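Local coordinates for protein mitogen (Streptococcus dysgalactiae, PDB 2J4X) that binds a zinc ion and probably acts as a superantigen toxin of the staphylococcal and streptococcal family, at residues Val142-Arg145 / Lys146-Ser150. Sequence-based numbering, arbitrary orientation.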
ATOM      1  N   VAL A 142       1.396   0.107   2.227  1.00 25.59           N
ATOM      2  CA  VAL A 142       0.846  -0.863   3.164  1.00 26.19           C
ATOM      3  C   VAL A 142       1.887  -1.845   3.710  1.00 26.72           C
ATOM      4  O   VAL A 142       1.898  -2.145   4.895  1.00 28.18           O
ATOM      5  CB  VAL A 142      -0.313  -1.673   2.504  1.00 26.39           C
ATOM      6  CG1 VAL A 142      -0.674  -2.893   3.381  1.00 24.18           C
ATOM      7  CG2 VAL A 142      -1.527  -0.740   2.281  1.00 23.76           C
ATOM      8  N   ARG A 143       2.747  -2.380   2.857  1.00 27.36           N
ATOM      9  CA  ARG A 143       3.768  -3.296   3.339  1.00 27.11           C
ATOM     10  C   ARG A 143       4.800  -2.539   4.220  1.00 28.61           C
ATOM     11  O   ARG A 143       5.301  -3.074   5.235  1.00 28.42           O
ATOM     12  CB  ARG A 143       4.457  -3.975   2.146  1.00 26.73           C
ATOM     13  CG  ARG A 143       3.535  -4.861   1.316  1.00 27.36           C
ATOM     14  CD  ARG A 143       4.269  -5.479   0.127  1.00 28.21           C
ATOM     15  NE  ARG A 143       5.370  -6.351   0.540  1.00 29.68           N
ATOM     16  CZ  ARG A 143       6.239  -6.903  -0.299  1.00 30.48           C
ATOM     17  NH1 ARG A 143       6.140  -6.675  -1.591  1.00 31.92           N
ATOM     18  NH2 ARG A 143       7.206  -7.689   0.145  1.00 31.90           N
ATOM     19  N   LEU A 144       5.111  -1.299   3.848  1.00 27.65           N
ATOM     20  CA  LEU A 144       6.072  -0.518   4.614  1.00 28.42           C
ATOM     21  C   LEU A 144       5.513  -0.222   5.986  1.00 28.59           C
ATOM     22  O   LEU A 144       6.235  -0.317   6.984  1.00 28.43           O
ATOM     23  CB  LEU A 144       6.427   0.799   3.897  1.00 28.02           C
ATOM     24  CG  LEU A 144       7.474   1.682   4.595  1.00 27.41           C
ATOM     25  CD1 LEU A 144       8.310   2.420   3.569  1.00 27.38           C
ATOM     26  CD2 LEU A 144       6.787   2.642   5.542  1.00 28.14           C
ATOM     27  N   ARG A 145       4.233   0.134   6.045  1.00 27.93           N
ATOM     28  CA  ARG A 145       3.607   0.442   7.335  1.00 28.22           C
ATOM     29  C   ARG A 145       3.511  -0.805   8.209  1.00 28.50           C
ATOM     30  O   ARG A 145       3.827  -0.745   9.390  1.00 30.38           O
ATOM     31  CB  ARG A 145       2.213   1.057   7.142  1.00 27.00           C
ATOM     32  CG  ARG A 145       2.248   2.455   6.573  1.00 27.12           C
ATOM     33  CD  ARG A 145       0.867   2.979   6.267  1.00 25.39           C
ATOM     34  NE  ARG A 145       0.925   4.180   5.446  1.00 25.00           N
ATOM     35  CZ  ARG A 145       0.388   5.352   5.773  1.00 24.65           C
ATOM     36  NH1 ARG A 145      -0.259   5.509   6.916  1.00 22.73           N
ATOM     37  NH2 ARG A 145       0.481   6.362   4.932  1.00 22.43           N
ATOM     38  N   LYS A 146       3.093  -1.933   7.626  1.00 28.23           N
ATOM     39  CA  LYS A 146       2.966  -3.199   8.355  1.00 27.97           C
ATOM     40  C   LYS A 146       4.317  -3.662   8.915  1.00 29.00           C
ATOM     41  O   LYS A 146       4.396  -4.176  10.027  1.00 29.39           O
ATOM     42  CB  LYS A 146       2.353  -4.273   7.453  1.00 25.78           C
ATOM     43  CG  LYS A 146       0.841  -4.186   7.338  1.00 24.06           C
ATOM     44  CD  LYS A 146       0.301  -5.234   6.349  1.00 25.86           C
ATOM     45  CE  LYS A 146      -1.224  -5.245   6.233  1.00 23.27           C
ATOM     46  NZ  LYS A 146      -1.865  -5.896   7.389  1.00 23.40           N
ATOM     47  N   SER A 147       5.377  -3.466   8.148  1.00 29.15           N
ATOM     48  CA  SER A 147       6.715  -3.823   8.600  1.00 31.23           C
ATOM     49  C   SER A 147       7.100  -2.944   9.821  1.00 31.05           C
ATOM     50  O   SER A 147       7.717  -3.414  10.780  1.00 31.34           O
ATOM     51  CB  SER A 147       7.698  -3.628   7.434  1.00 32.66           C
ATOM     52  OG  SER A 147       9.044  -3.667   7.871  1.00 38.11           O
ATOM     53  N   LEU A 148       6.725  -1.667   9.782  1.00 30.94           N
ATOM     54  CA  LEU A 148       7.012  -0.754  10.878  1.00 29.90           C
ATOM     55  C   LEU A 148       6.110  -1.057  12.082  1.00 29.59           C
ATOM     56  O   LEU A 148       6.497  -0.846  13.226  1.00 30.21           O
ATOM     57  CB  LEU A 148       6.807   0.697  10.419  1.00 30.59           C
ATOM     58  CG  LEU A 148       7.828   1.333   9.468  1.00 31.06           C
ATOM     59  CD1 LEU A 148       7.291   2.643   8.951  1.00 30.17           C
ATOM     60  CD2 LEU A 148       9.150   1.539  10.181  1.00 31.20           C
ATOM     61  N   MET A 149       4.904  -1.543  11.818  1.00 29.02           N
ATOM     62  CA  MET A 149       3.973  -1.874  12.879  1.00 30.65           C
ATOM     63  C   MET A 149       4.451  -3.056  13.724  1.00 33.24           C
ATOM     64  O   MET A 149       4.298  -3.052  14.955  1.00 35.80           O
ATOM     65  CB  MET A 149       2.588  -2.174  12.299  1.00 28.14           C
ATOM     66  CG  MET A 149       1.911  -0.953  11.709  1.00 27.86           C
ATOM     67  SD  MET A 149       0.192  -1.215  11.338  1.00 31.59           S
ATOM     68  CE  MET A 149       0.312  -2.594  10.337  1.00 28.56           C
ATOM     69  N   SER A 150       5.026  -4.063  13.069  1.00 34.28           N
ATOM     70  CA  SER A 150       5.523  -5.249  13.756  1.00 36.10           C
ATOM     71  C   SER A 150       6.915  -5.089  14.354  1.00 37.33           C
ATOM     72  O   SER A 150       7.336  -5.887  15.173  1.00 39.61           O
ATOM     73  CB  SER A 150       5.490  -6.456  12.817  1.00 37.86           C
ATOM     74  OG  SER A 150       6.086  -6.178  11.564  1.00 42.69           O
TER
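Met149 N reaches back to Arg145 O at 2.8 Å, the shortest of four successive i to i+4 hydrogen bonds that carry the helix from Val142 to Met149; the other three run from Lys146 to Val142, Ser147 to Arg143 and Leu148 to Leu144. The next carbonyl, Lys146 O, takes two bonds, from Ser150 N at 3.1 Å and Ser150 OG at 3.0 Å; a short hydroxyl side chain suits this place because it can fold back on its own helix.

Side-chain packing runs alongside these bonds. Leu144 and Leu148 project in the same direction from successive turns, and Leu144 CD2 presses on Leu148 CD1 at 3.4 Å, a close contact for two methyl groups. Leu148 CG stands beside its own backbone N (chi1 -73°), which keeps the branch over Leu144 O. On another flank, the aliphatic part of Lys146 runs along Val142, with Lys146 CE 3.7 Å from Val142 CG1. A long lysine serves both needs, since its chain covers the valine while NZ, turned by a bend at chi4, bonds to Tyr14 O and Lys16 O.

The buried guanidinium of Arg145 needs several partners, which Asp141 (salt bridge to NE) and Thr184 O (hydrogen bond to NH1) supply, whereas Arg143 binds Thr129 O and makes a cation-pi contact with Phe130. Helix 137-150 thus packs across the beta-grasp sheet: Leu144 and Leu148 rest on Met111 of strand 104-114, Leu144 also meets Ile128 of strand 126-132, and Val142, Arg145 and Met149 face Tyr14 of helix 7-14.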